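Local coordinates for protein galactitol 1-phosphate 5-dehydrogenase (Escherichia coli, PDB 4UEJ) that oxidises galactitol 1-phosphate to D-tagatose 6-phosphate with NAD+, as a homodimeric, zinc-containing member of the alcohol dehydrogenase family, at residues G71-L75 against R125-A130; V84-F90 against Y290-P295; Q231-T236 against A254-G260; V247-H253 against K275-L281. All coordinates share one frame; numbering follows the deposited sequence.

Contact 1: G71-L75 against R125-A130; sequences GVDDL and RKNVFA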
loop_
_atom_site.group_PDB
_atom_site.type_symbol
_atom_site.label_atom_id
_atom_site.label_comp_id
_atom_site.label_asym_id
_atom_site.label_seq_id
_atom_site.Cartn_x
_atom_site.Cartn_y
_atom_site.Cartn_z
ATOM N N GLY A 71 -6.785 10.001 42.446
ATOM C CA GLY A 71 -5.454 9.875 41.884
ATOM C C GLY A 71 -5.182 10.857 40.761
ATOM O O GLY A 71 -4.094 10.859 40.185
ATOM N N VAL A 72 -6.172 11.689 40.441
ATOM C CA VAL A 72 -6.030 12.665 39.362
ATOM C C VAL A 72 -5.601 14.020 39.918
ATOM O O VAL A 72 -6.354 14.671 40.648
ATOM C CB VAL A 72 -7.341 12.831 38.562
ATOM C CG1 VAL A 72 -7.192 13.937 37.513
ATOM C CG2 VAL A 72 -7.732 11.518 37.894
ATOM N N ASP A 73 -4.388 14.442 39.574
ATOM C CA ASP A 73 -3.828 15.661 40.150
ATOM C C ASP A 73 -3.624 16.786 39.136
ATOM O O ASP A 73 -3.277 17.908 39.514
ATOM C CB ASP A 73 -2.499 15.351 40.864
ATOM C CG ASP A 73 -1.414 14.816 39.922
ATOM O OD1 ASP A 73 -1.601 14.814 38.687
ATOM O OD2 ASP A 73 -0.352 14.399 40.432
ATOM N N ASP A 74 -3.848 16.497 37.857
ATOM C CA ASP A 74 -3.574 17.490 36.824
ATOM C C ASP A 74 -4.838 17.954 36.101
ATOM O O ASP A 74 -4.764 18.614 35.067
ATOM C CB ASP A 74 -2.542 16.947 35.829
ATOM C CG ASP A 74 -3.051 15.757 35.027
ATOM O OD1 ASP A 74 -4.025 15.096 35.449
ATOM O OD2 ASP A 74 -2.453 15.474 33.971
ATOM N N LEU A 75 -5.995 17.620 36.662
ATOM C CA LEU A 75 -7.267 18.121 36.158
ATOM C C LEU A 75 -8.182 18.479 37.311
ATOM O O LEU A 75 -8.100 17.892 38.389
ATOM C CB LEU A 75 -7.955 17.100 35.256
ATOM C CG LEU A 75 -7.446 16.937 33.828
ATOM C CD1 LEU A 75 -8.344 15.956 33.113
ATOM C CD2 LEU A 75 -7.402 18.273 33.094
ATOM N N ARG A 125 -8.640 9.096 33.084
ATOM C CA ARG A 125 -7.846 10.306 32.852
ATOM C C ARG A 125 -7.206 10.294 31.465
ATOM O O ARG A 125 -7.170 11.311 30.767
ATOM C CB ARG A 125 -6.761 10.450 33.928
ATOM C CG ARG A 125 -5.700 11.513 33.626
ATOM C CD ARG A 125 -6.314 12.896 33.533
ATOM N NE ARG A 125 -5.333 13.915 33.167
ATOM C CZ ARG A 125 -5.080 14.306 31.919
ATOM N NH1 ARG A 125 -5.730 13.761 30.897
ATOM N NH2 ARG A 125 -4.173 15.246 31.691
ATOM N N LYS A 126 -6.722 9.130 31.052
ATOM C CA LYS A 126 -6.045 9.020 29.769
ATOM C C LYS A 126 -7.012 9.143 28.594
ATOM O O LYS A 126 -6.581 9.214 27.445
ATOM C CB LYS A 126 -5.273 7.705 29.684
ATOM C CG LYS A 126 -3.980 7.732 30.497
ATOM C CD LYS A 126 -3.090 6.547 30.184
ATOM C CE LYS A 126 -1.621 6.894 30.379
ATOM N NZ LYS A 126 -1.361 7.456 31.735
ATOM N N ASN A 127 -8.311 9.171 28.889
ATOM C CA ASN A 127 -9.339 9.345 27.862
ATOM C C ASN A 127 -9.842 10.783 27.734
ATOM O O ASN A 127 -10.860 11.023 27.094
ATOM C CB ASN A 127 -10.547 8.438 28.136
ATOM C CG ASN A 127 -10.241 6.969 27.954
ATOM O OD1 ASN A 127 -10.527 6.155 28.839
ATOM N ND2 ASN A 127 -9.674 6.614 26.798
ATOM N N VAL A 128 -9.165 11.735 28.366
ATOM C CA VAL A 128 -9.503 13.137 28.120
ATOM C C VAL A 128 -8.254 13.935 27.794
ATOM O O VAL A 128 -7.148 13.604 28.233
ATOM C CB VAL A 128 -10.227 13.799 29.311
ATOM C CG1 VAL A 128 -11.584 13.149 29.548
ATOM C CG2 VAL A 128 -9.383 13.732 30.560
ATOM N N PHE A 129 -8.461 14.993 27.020
ATOM C CA PHE A 129 -7.396 15.830 26.494
ATOM C C PHE A 129 -7.775 17.272 26.767
ATOM O O PHE A 129 -8.806 17.736 26.309
ATOM C CB PHE A 129 -7.210 15.560 24.998
ATOM C CG PHE A 129 -6.282 16.506 24.297
ATOM C CD1 PHE A 129 -4.915 16.278 24.288
ATOM C CD2 PHE A 129 -6.782 17.587 23.579
ATOM C CE1 PHE A 129 -4.057 17.133 23.611
ATOM C CE2 PHE A 129 -5.933 18.441 22.903
ATOM C CZ PHE A 129 -4.563 18.213 22.925
ATOM N N ALA A 130 -6.948 17.960 27.547
ATOM C CA ALA A 130 -7.283 19.299 28.017
ATOM C C ALA A 130 -7.272 20.307 26.878
ATOM O O ALA A 130 -6.341 20.333 26.083
ATOM C CB ALA A 130 -6.319 19.731 29.111
#
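In the GroES-like domain of this zinc-containing dehydrogenase, Asp74 and Leu75, in the loop between strands 60-68 and 80-83, meet Arg125, which opens a short 3-10 turn leading into strand 128-130. The polar half of the contact is a two-pronged salt bridge in which Arg125 presents its side, NE together with NH2, to the carboxylate of Asp74. Arg125 NE reaches Asp74 OD1 at 2.9 Å along an almost straight N-H...O line of 172°, and this oxygen lies practically in the guanidinium plane. The second prong, Arg125 NH2 to Asp74 OD2, is equally short at 2.9 Å but less straight, and NH2 comes from above the carboxylate plane; the two flat groups are turned 35° from each other. Arg125 runs out with CG anti to the backbone N and then bends at chi2 (62°), which turns the guanidinium toward the loop.

Leucine packing supplies the other half. Leu75 crosses the arginine at about a right angle and lays CD1 over one guanidinium face, 3.6 Å from Arg125 NE, while the carboxylate keeps to the edge. A leucine in place of Arg125 would probably leave Asp74 without its charge partner and take away the flat face on which Leu75 CD1 rests. Strand 27-36 lies beneath, where Val28 touches both Val72 and Val128. At the far end Leu75 CD2 comes within 4.4 Å of Ala130 CB, and the same leucine's CD1 rests 3.5 Å from Val128 CG2.

Contact 2: V84-F90 against Y290-P295; sequences VPLLPCF and YSSPWP. With ZN (zinc ion), chain C.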
loop_
_atom_site.group_PDB
_atom_site.type_symbol
_atom_site.label_atom_id
_atom_site.label_comp_id
_atom_site.label_asym_id
_atom_site.label_seq_id
_atom_site.Cartn_x
_atom_site.Cartn_y
_atom_site.Cartn_z
ATOM N N VAL A 84 -10.612 11.454 24.369
ATOM C CA VAL A 84 -9.692 10.593 23.638
ATOM C C VAL A 84 -10.289 9.196 23.754
ATOM O O VAL A 84 -10.151 8.556 24.789
ATOM C CB VAL A 84 -8.276 10.635 24.229
ATOM C CG1 VAL A 84 -7.317 9.767 23.411
ATOM C CG2 VAL A 84 -7.782 12.064 24.301
ATOM N N PRO A 85 -11.016 8.749 22.721
ATOM C CA PRO A 85 -11.941 7.637 22.975
ATOM C C PRO A 85 -11.294 6.255 23.057
ATOM O O PRO A 85 -11.886 5.365 23.662
ATOM C CB PRO A 85 -12.909 7.708 21.785
ATOM C CG PRO A 85 -12.123 8.421 20.690
ATOM C CD PRO A 85 -11.274 9.420 21.431
ATOM N N LEU A 86 -10.115 6.087 22.470
ATOM C CA LEU A 86 -9.401 4.802 22.524
ATOM C C LEU A 86 -8.734 4.623 23.866
ATOM O O LEU A 86 -8.091 5.545 24.358
ATOM C CB LEU A 86 -8.342 4.719 21.418
ATOM C CG LEU A 86 -7.414 3.494 21.556
ATOM C CD1 LEU A 86 -8.201 2.339 21.136
ATOM C CD2 LEU A 86 -6.160 3.598 20.746
ATOM N N LEU A 87 -8.868 3.440 24.457
ATOM C CA LEU A 87 -8.086 3.121 25.641
ATOM C C LEU A 87 -7.247 1.885 25.369
ATOM O O LEU A 87 -7.732 0.761 25.488
ATOM C CB LEU A 87 -8.981 2.902 26.865
ATOM C CG LEU A 87 -8.234 2.728 28.195
ATOM C CD1 LEU A 87 -7.532 4.019 28.611
ATOM C CD2 LEU A 87 -9.156 2.223 29.306
ATOM N N PRO A 88 -5.979 2.090 24.989
ATOM C CA PRO A 88 -5.074 0.948 24.845
ATOM C C PRO A 88 -4.717 0.364 26.209
ATOM O O PRO A 88 -4.952 1.007 27.248
ATOM C CB PRO A 88 -3.843 1.545 24.154
ATOM C CG PRO A 88 -3.907 2.991 24.389
ATOM C CD PRO A 88 -5.326 3.376 24.700
ATOM N N CYS A 89 -4.147 -0.836 26.211
ATOM C CA CYS A 89 -3.780 -1.507 27.460
ATOM C C CYS A 89 -2.454 -0.972 28.007
ATOM O O CYS A 89 -2.195 -1.058 29.219
ATOM C CB CYS A 89 -3.705 -3.029 27.258
ATOM S SG CYS A 89 -2.160 -3.657 26.522
ATOM N N PHE A 90 -1.633 -0.437 27.100
ATOM C CA PHE A 90 -0.334 0.179 27.393
ATOM C C PHE A 90 0.741 -0.785 27.876
ATOM O O PHE A 90 1.814 -0.347 28.312
ATOM C CB PHE A 90 -0.482 1.302 28.427
ATOM C CG PHE A 90 -1.204 2.497 27.910
ATOM C CD1 PHE A 90 -0.660 3.263 26.897
ATOM C CD2 PHE A 90 -2.423 2.871 28.454
ATOM C CE1 PHE A 90 -1.331 4.373 26.422
ATOM C CE2 PHE A 90 -3.097 3.976 27.984
ATOM C CZ PHE A 90 -2.546 4.732 26.974
ATOM N N TYR A 290 -3.732 7.911 16.705
ATOM C CA TYR A 290 -2.888 8.004 17.885
ATOM C C TYR A 290 -1.455 7.720 17.552
ATOM O O TYR A 290 -1.149 6.994 16.603
ATOM C CB TYR A 290 -3.356 7.034 18.974
ATOM C CG TYR A 290 -4.814 7.208 19.245
ATOM C CD1 TYR A 290 -5.256 8.241 20.050
ATOM C CD2 TYR A 290 -5.753 6.376 18.655
ATOM C CE1 TYR A 290 -6.591 8.437 20.277
ATOM C CE2 TYR A 290 -7.088 6.557 18.882
ATOM C CZ TYR A 290 -7.501 7.597 19.697
ATOM O OH TYR A 290 -8.835 7.807 19.938
ATOM N N SER A 291 -0.580 8.308 18.353
ATOM C CA SER A 291 0.839 8.040 18.259
ATOM C C SER A 291 1.478 8.368 19.597
ATOM O O SER A 291 0.822 8.868 20.512
ATOM C CB SER A 291 1.478 8.845 17.122
ATOM O OG SER A 291 1.303 10.235 17.315
ATOM N N SER A 292 2.763 8.068 19.714
ATOM C CA SER A 292 3.483 8.289 20.960
ATOM C C SER A 292 4.206 9.635 20.940
ATOM O O SER A 292 4.736 10.031 19.903
ATOM C CB SER A 292 4.473 7.149 21.197
ATOM O OG SER A 292 5.329 7.447 22.280
ATOM N N PRO A 293 4.233 10.341 22.086
ATOM C CA PRO A 293 3.613 9.938 23.355
ATOM C C PRO A 293 2.103 10.159 23.381
ATOM O O PRO A 293 1.616 11.145 22.824
ATOM C CB PRO A 293 4.309 10.832 24.379
ATOM C CG PRO A 293 4.621 12.068 23.621
ATOM C CD PRO A 293 4.920 11.640 22.209
ATOM N N TRP A 294 1.392 9.230 24.013
ATOM C CA TRP A 294 -0.070 9.243 24.107
ATOM C C TRP A 294 -0.650 10.602 24.510
ATOM O O TRP A 294 -0.172 11.207 25.462
ATOM C CB TRP A 294 -0.520 8.185 25.121
ATOM C CG TRP A 294 -2.000 8.070 25.243
ATOM C CD1 TRP A 294 -2.793 8.614 26.217
ATOM C CD2 TRP A 294 -2.879 7.382 24.343
ATOM N NE1 TRP A 294 -4.113 8.299 25.977
ATOM C CE2 TRP A 294 -4.191 7.547 24.834
ATOM C CE3 TRP A 294 -2.682 6.641 23.171
ATOM C CZ2 TRP A 294 -5.297 6.993 24.201
ATOM C CZ3 TRP A 294 -3.779 6.097 22.539
ATOM C CH2 TRP A 294 -5.075 6.281 23.051
ATOM N N PRO A 295 -1.698 11.074 23.803
ATOM C CA PRO A 295 -2.379 10.442 22.665
ATOM C C PRO A 295 -1.716 10.695 21.318
ATOM O O PRO A 295 -2.144 10.126 20.313
ATOM C CB PRO A 295 -3.768 11.085 22.696
ATOM C CG PRO A 295 -3.499 12.471 23.211
ATOM C CD PRO A 295 -2.405 12.289 24.250
HETATM ZN ZN ZN C . -1.894 -2.900 24.316
#
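Trp294 lays its indole against Phe90, Pro88, Leu86 and Val84. From CB, which passes 4.1 Å from Phe90 CE1, the chain continues with CG opposite the backbone N (chi1 -177°), carrying the ring toward segment 84-90. The five-membered ring offers its face to the edge of Phe90 in a T-shaped pair, with planes at 87° and Phe90 CZ 3.7 Å from Trp294 CD2. NE1 is spoken for by the carbonyl of Lys126. Pro88 covers the same face of the six-membered ring in a CH-pi contact, its CG 3.9 Å from the ring centroid, while Pro295 CB lies over the opposite face. Leu86 O meets the benzo edge at Trp294 CZ2 (3.2 Å), and Val84 CG1 is 3.5 Å from that CZ2; at the outer end Trp294 CH2 is 3.3 Å from Pro88 CD. CH2 also lies over one face of Tyr290, whose CE2 is 3.4 Å from Leu86 CB and whose OH takes a weak hydrogen bond from Leu86 N. Cys89 SG binds the structural-type zinc ion with Cys92, Cys95 and Cys103. The contact joins the GroES-like part to the loop before helix 297-307; strand 107-108 pairs beside Leu87, and Trp299 of that helix touches Val84 and Tyr290.

Contact 3: Q231-T236 against A254-G260; sequences QLILET and AQLALVG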
loop_
_atom_site.group_PDB
_atom_site.type_symbol
_atom_site.label_atom_id
_atom_site.label_comp_id
_atom_site.label_asym_id
_atom_site.label_seq_id
_atom_site.Cartn_x
_atom_site.Cartn_y
_atom_site.Cartn_z
ATOM N N GLN A 231 2.208 13.219 -5.128
ATOM C CA GLN A 231 0.835 13.155 -4.665
ATOM C C GLN A 231 0.696 12.420 -3.355
ATOM O O GLN A 231 1.386 11.447 -3.086
ATOM C CB GLN A 231 -0.058 12.480 -5.699
ATOM C CG GLN A 231 -0.362 13.342 -6.886
ATOM C CD GLN A 231 -1.240 12.637 -7.878
ATOM O OE1 GLN A 231 -1.491 11.440 -7.755
ATOM N NE2 GLN A 231 -1.716 13.373 -8.874
ATOM N N LEU A 232 -0.232 12.907 -2.557
ATOM C CA LEU A 232 -0.700 12.217 -1.364
ATOM C C LEU A 232 -2.206 12.216 -1.450
ATOM O O LEU A 232 -2.847 13.277 -1.373
ATOM C CB LEU A 232 -0.200 12.918 -0.101
ATOM C CG LEU A 232 -0.838 12.482 1.211
ATOM C CD1 LEU A 232 -0.603 10.989 1.392
ATOM C CD2 LEU A 232 -0.234 13.282 2.372
ATOM N N ILE A 233 -2.766 11.031 -1.641
ATOM C CA ILE A 233 -4.187 10.865 -1.832
ATOM C C ILE A 233 -4.779 10.268 -0.558
ATOM O O ILE A 233 -4.316 9.235 -0.076
ATOM C CB ILE A 233 -4.471 9.950 -3.030
ATOM C CG1 ILE A 233 -3.725 10.438 -4.285
ATOM C CG2 ILE A 233 -5.951 9.814 -3.263
ATOM C CD1 ILE A 233 -3.839 9.502 -5.482
ATOM N N LEU A 234 -5.773 10.928 0.012
ATOM C CA LEU A 234 -6.455 10.349 1.168
ATOM C C LEU A 234 -7.818 9.857 0.742
ATOM O O LEU A 234 -8.657 10.639 0.290
ATOM C CB LEU A 234 -6.622 11.367 2.293
ATOM C CG LEU A 234 -5.541 11.453 3.357
ATOM C CD1 LEU A 234 -4.230 11.898 2.720
ATOM C CD2 LEU A 234 -5.998 12.412 4.461
ATOM N N GLU A 235 -8.035 8.561 0.880
ATOM C CA GLU A 235 -9.319 7.948 0.607
ATOM C C GLU A 235 -10.133 7.983 1.891
ATOM O O GLU A 235 -9.859 7.213 2.814
ATOM C CB GLU A 235 -9.141 6.504 0.104
ATOM C CG GLU A 235 -10.293 6.010 -0.747
ATOM C CD GLU A 235 -11.621 6.148 -0.029
ATOM O OE1 GLU A 235 -11.823 5.478 1.009
ATOM O OE2 GLU A 235 -12.432 6.984 -0.462
ATOM N N THR A 236 -11.142 8.855 1.945
ATOM C CA THR A 236 -11.949 8.989 3.158
ATOM C C THR A 236 -13.382 8.484 2.987
ATOM O O THR A 236 -14.115 8.375 3.970
ATOM C CB THR A 236 -12.005 10.457 3.644
ATOM O OG1 THR A 236 -12.848 11.239 2.786
ATOM C CG2 THR A 236 -10.606 11.060 3.655
ATOM N N ALA A 254 2.752 7.980 -6.242
ATOM C CA ALA A 254 1.842 8.625 -5.315
ATOM C C ALA A 254 1.763 7.838 -4.037
ATOM O O ALA A 254 1.965 6.615 -4.028
ATOM C CB ALA A 254 0.430 8.792 -5.926
ATOM N N GLN A 255 1.530 8.559 -2.952
ATOM C CA GLN A 255 1.162 7.950 -1.685
ATOM C C GLN A 255 -0.344 7.910 -1.593
ATOM O O GLN A 255 -1.025 8.920 -1.824
ATOM C CB GLN A 255 1.726 8.724 -0.502
ATOM C CG GLN A 255 3.228 8.647 -0.345
ATOM C CD GLN A 255 3.704 9.639 0.681
ATOM O OE1 GLN A 255 3.511 10.854 0.528
ATOM N NE2 GLN A 255 4.287 9.136 1.752
ATOM N N LEU A 256 -0.889 6.754 -1.243
ATOM C CA LEU A 256 -2.339 6.620 -1.106
ATOM C C LEU A 256 -2.696 6.137 0.291
ATOM O O LEU A 256 -2.545 4.955 0.612
ATOM C CB LEU A 256 -2.901 5.662 -2.157
ATOM C CG LEU A 256 -4.335 5.148 -1.993
ATOM C CD1 LEU A 256 -5.325 6.289 -1.765
ATOM C CD2 LEU A 256 -4.719 4.329 -3.208
ATOM N N ALA A 257 -3.190 7.065 1.105
ATOM C CA ALA A 257 -3.553 6.774 2.490
ATOM C C ALA A 257 -5.010 6.379 2.589
ATOM O O ALA A 257 -5.908 7.126 2.181
ATOM C CB ALA A 257 -3.271 7.961 3.386
ATOM N N LEU A 258 -5.242 5.201 3.151
ATOM C CA LEU A 258 -6.583 4.649 3.236
ATOM C C LEU A 258 -7.117 4.930 4.622
ATOM O O LEU A 258 -6.600 4.411 5.601
ATOM C CB LEU A 258 -6.573 3.144 2.961
ATOM C CG LEU A 258 -6.026 2.695 1.603
ATOM C CD1 LEU A 258 -5.979 1.172 1.541
ATOM C CD2 LEU A 258 -6.857 3.254 0.465
ATOM N N VAL A 259 -8.169 5.737 4.672
ATOM C CA VAL A 259 -8.728 6.201 5.920
ATOM C C VAL A 259 -10.093 5.559 6.125
ATOM O O VAL A 259 -10.478 5.205 7.236
ATOM C CB VAL A 259 -8.830 7.734 5.909
ATOM C CG1 VAL A 259 -9.388 8.248 7.213
ATOM C CG2 VAL A 259 -7.455 8.337 5.622
ATOM N N GLY A 260 -10.802 5.381 5.021
ATOM C CA GLY A 260 -12.164 4.886 5.030
ATOM C C GLY A 260 -12.262 3.377 5.029
ATOM O O GLY A 260 -11.672 2.704 4.193
HETATM O O HOH W 1 3.886 11.850 -2.067
HETATM O O HOH W 2 -10.137 3.947 2.349
#
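Ile233 bonds both ways across two parallel strands, straddling Leu256: Ile233 N gives to Gln255 O, and Ile233 O takes Ala257 N, each at 2.7 Å. Gln255 N to Gln231 O and Glu235 N to Ala257 O continue the ladder on either side. Glu235 O, at the end of its strand, accepts twice, from Val259 N at 2.9 Å and Gly260 N at 3.0 Å, just past strand 255-258. On one face Leu232 CD1 rests 3.8 Å from Gln255 CB and Leu234 CD1 meets Ala257 CB. These strands belong to the Rossmann-type nucleotide-binding domain, where strand 231-235, helix 240-249 and strand 255-258 form a beta-alpha-beta unit. That helix covers the other face, Ala246 touching Ile233 and Leu256, while Phe153 of helix 143-155 packs on Leu232 and Leu234. A water joins Gln231 O to Gln255 OE1, which also bonds to Lys162 NZ. Glu235, its chain bent at chi2 (-55°), folds its carboxylate back to Thr242 OG1 and to the backbone N of Ala237 and Gly238. Thr236 OG1 bonds to Ile167 O, and Leu258 packs on Leu277 of the second subunit.

Contact 4: V247-H253 against K275-L281; sequences VEIAGPH and KILRKEL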
loop_
_atom_site.group_PDB
_atom_site.type_symbol
_atom_site.label_atom_id
_atom_site.label_comp_id
_atom_site.label_asym_id
_atom_site.label_seq_id
_atom_site.Cartn_x
_atom_site.Cartn_y
_atom_site.Cartn_z
ATOM N N VAL A 247 -6.538 4.602 -7.152
ATOM C CA VAL A 247 -5.488 3.904 -7.876
ATOM C C VAL A 247 -5.466 4.341 -9.331
ATOM O O VAL A 247 -4.401 4.566 -9.907
ATOM C CB VAL A 247 -5.671 2.378 -7.792
ATOM C CG1 VAL A 247 -4.676 1.665 -8.724
ATOM C CG2 VAL A 247 -5.480 1.926 -6.351
ATOM N N GLU A 248 -6.647 4.484 -9.927
ATOM C CA GLU A 248 -6.727 4.861 -11.334
ATOM C C GLU A 248 -6.218 6.278 -11.619
ATOM O O GLU A 248 -5.631 6.523 -12.676
ATOM C CB GLU A 248 -8.166 4.711 -11.847
ATOM C CG GLU A 248 -8.585 3.247 -11.988
ATOM C CD GLU A 248 -7.825 2.525 -13.096
ATOM O OE1 GLU A 248 -7.374 3.196 -14.049
ATOM O OE2 GLU A 248 -7.679 1.289 -13.024
ATOM N N ILE A 249 -6.420 7.211 -10.698
ATOM C CA ILE A 249 -6.007 8.576 -10.982
ATOM C C ILE A 249 -4.605 8.873 -10.519
ATOM O O ILE A 249 -4.019 9.874 -10.933
ATOM C CB ILE A 249 -6.961 9.619 -10.352
ATOM C CG1 ILE A 249 -6.846 9.617 -8.826
ATOM C CG2 ILE A 249 -8.382 9.369 -10.828
ATOM C CD1 ILE A 249 -7.680 10.692 -8.164
ATOM N N ALA A 250 -4.049 7.999 -9.679
ATOM C CA ALA A 250 -2.786 8.310 -9.017
ATOM C C ALA A 250 -1.657 8.590 -10.006
ATOM O O ALA A 250 -1.571 7.972 -11.066
ATOM C CB ALA A 250 -2.384 7.172 -8.089
ATOM N N GLY A 251 -0.788 9.521 -9.642
ATOM C CA GLY A 251 0.377 9.818 -10.449
ATOM C C GLY A 251 1.531 8.927 -10.031
ATOM O O GLY A 251 1.386 8.059 -9.161
ATOM N N PRO A 252 2.689 9.125 -10.655
ATOM C CA PRO A 252 3.836 8.249 -10.383
ATOM C C PRO A 252 4.301 8.354 -8.926
ATOM O O PRO A 252 4.437 9.454 -8.383
ATOM C CB PRO A 252 4.913 8.752 -11.355
ATOM C CG PRO A 252 4.434 10.079 -11.833
ATOM C CD PRO A 252 2.947 10.077 -11.742
ATOM N N HIS A 253 4.506 7.192 -8.313
ATOM C CA HIS A 253 4.924 7.064 -6.917
ATOM C C HIS A 253 4.040 7.821 -5.925
ATOM O O HIS A 253 4.520 8.224 -4.866
ATOM C CB HIS A 253 6.372 7.532 -6.757
ATOM C CG HIS A 253 7.365 6.649 -7.446
ATOM N ND1 HIS A 253 8.296 5.903 -6.759
ATOM C CD2 HIS A 253 7.560 6.375 -8.758
ATOM C CE1 HIS A 253 9.032 5.220 -7.616
ATOM N NE2 HIS A 253 8.608 5.490 -8.836
ATOM N N LYS A 275 -1.656 -1.292 -11.859
ATOM C CA LYS A 275 -1.253 0.102 -11.747
ATOM C C LYS A 275 -0.616 0.387 -10.399
ATOM O O LYS A 275 0.230 1.272 -10.295
ATOM C CB LYS A 275 -2.445 1.038 -11.973
ATOM C CG LYS A 275 -2.911 1.038 -13.416
ATOM C CD LYS A 275 -3.998 2.083 -13.673
ATOM C CE LYS A 275 -4.341 2.113 -15.158
ATOM N NZ LYS A 275 -5.260 3.247 -15.535
ATOM N N ILE A 276 -1.017 -0.341 -9.358
ATOM C CA ILE A 276 -0.342 -0.156 -8.077
ATOM C C ILE A 276 1.141 -0.455 -8.249
ATOM O O ILE A 276 1.996 0.281 -7.749
ATOM C CB ILE A 276 -0.923 -1.058 -6.977
ATOM C CG1 ILE A 276 -2.394 -0.737 -6.762
ATOM C CG2 ILE A 276 -0.110 -0.928 -5.697
ATOM C CD1 ILE A 276 -3.092 -1.718 -5.856
ATOM N N LEU A 277 1.439 -1.541 -8.968
ATOM C CA LEU A 277 2.823 -1.894 -9.271
ATOM C C LEU A 277 3.454 -0.922 -10.259
ATOM O O LEU A 277 4.505 -0.349 -9.984
ATOM C CB LEU A 277 2.919 -3.321 -9.829
ATOM C CG LEU A 277 2.850 -4.423 -8.765
ATOM C CD1 LEU A 277 1.448 -4.555 -8.205
ATOM C CD2 LEU A 277 3.328 -5.751 -9.354
ATOM N N ARG A 278 2.802 -0.732 -11.397
ATOM C CA ARG A 278 3.391 0.063 -12.472
ATOM C C ARG A 278 3.672 1.511 -12.087
ATOM O O ARG A 278 4.676 2.079 -12.519
ATOM C CB ARG A 278 2.499 0.015 -13.701
ATOM C CG ARG A 278 2.582 -1.312 -14.445
ATOM C CD ARG A 278 1.669 -1.274 -15.656
ATOM N NE ARG A 278 2.028 -2.289 -16.639
ATOM C CZ ARG A 278 1.600 -3.540 -16.591
ATOM N NH1 ARG A 278 0.806 -3.918 -15.601
ATOM N NH2 ARG A 278 1.966 -4.409 -17.526
ATOM N N LYS A 279 2.786 2.107 -11.291
ATOM C CA LYS A 279 3.001 3.460 -10.802
ATOM C C LYS A 279 3.888 3.483 -9.572
ATOM O O LYS A 279 4.263 4.548 -9.095
ATOM C CB LYS A 279 1.664 4.146 -10.477
ATOM C CG LYS A 279 0.696 4.191 -11.650
ATOM C CD LYS A 279 -0.622 4.815 -11.209
ATOM C CE LYS A 279 -1.609 4.856 -12.363
ATOM N NZ LYS A 279 -2.822 5.652 -12.016
ATOM N N GLU A 280 4.220 2.298 -9.065
ATOM C CA GLU A 280 4.958 2.160 -7.811
ATOM C C GLU A 280 4.333 3.010 -6.705
ATOM O O GLU A 280 5.001 3.798 -6.046
ATOM C CB GLU A 280 6.439 2.490 -8.020
ATOM C CG GLU A 280 7.129 1.360 -8.816
ATOM C CD GLU A 280 8.653 1.471 -8.895
ATOM O OE1 GLU A 280 9.204 2.585 -8.929
ATOM O OE2 GLU A 280 9.305 0.417 -8.916
ATOM N N LEU A 281 3.041 2.813 -6.505
ATOM C CA LEU A 281 2.330 3.502 -5.443
ATOM C C LEU A 281 2.788 2.978 -4.089
ATOM O O LEU A 281 3.309 1.862 -3.974
ATOM C CB LEU A 281 0.827 3.305 -5.584
ATOM C CG LEU A 281 0.234 3.703 -6.930
ATOM C CD1 LEU A 281 -1.268 3.532 -6.890
ATOM C CD2 LEU A 281 0.623 5.149 -7.254
HETATM O O HOH W 3 5.300 5.758 -3.677
#
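Lys279 stretches out fully beyond CG (chi2 177°, chi3 -179°) and so carries its amine to the C-terminal end of helix 240-249. There NZ bonds to Val247 O and Ala250 O, both at 2.8 Å and in the carbonyl planes, the latter on a lone pair; a third bond, to Glu248 O, is weak. The amine therefore serves carbonyls at the helix end, where a positive charge would probably be favoured by the helix dipole. A methionine in place of Lys279 removes the amine and would probably leave the carbonyls of Val247 and Ala250 without a strong partner, weakening the tie between the two helix ends. One turn earlier, Lys275 is also extended and crosses Glu248 at about a right angle, its NZ making a salt bridge with Glu248 OE1 at 2.6 Å; OE2 goes to Thr272 OG1. Two helix ends thus lie together at the edge of the Rossmann-type domain, and helix 270-278 closes in a Schellman motif at Glu280, which has positive phi. His253 N donates to Lys279 O at 2.8 Å, and Glu280 CB lies over one face of the His253 ring, 3.9 Å from its centroid. The polar ends of this pair belong to the dimer: His253 NE2 bonds Gln102 and Glu280 OE2 bonds His151, both of the second subunit. Beneath, Val247 CG1 packs 3.9 Å from Ile276 CG1, and Leu281 CD2 sits 3.7 Å from Ala250 CB.

Contacts 2, 3 and 4 are buried, whereas contact 1 is only partly so, with its salt bridge near the surface of the GroES-like domain. Contacts 1 and 2 adjoin where Asn127 O meets Val84 N, so the turn before strand 128-130 serves both. Contact 3 pairs the two strands of the beta-alpha-beta unit 231-258, and contact 4 packs the end of its helix against helix 270-278; they join where Gln231 OE1 takes Gly251 N, and both reach the second subunit. Chemistry follows place: backbone ladder inside the sheet, aromatic packing where contact 2 bridges the GroES-like and nucleotide-binding parts, and lysines on carbonyls and carboxylate at the helix ends. Contacts 1 and 4 lie about 44 Å apart, centre to centre.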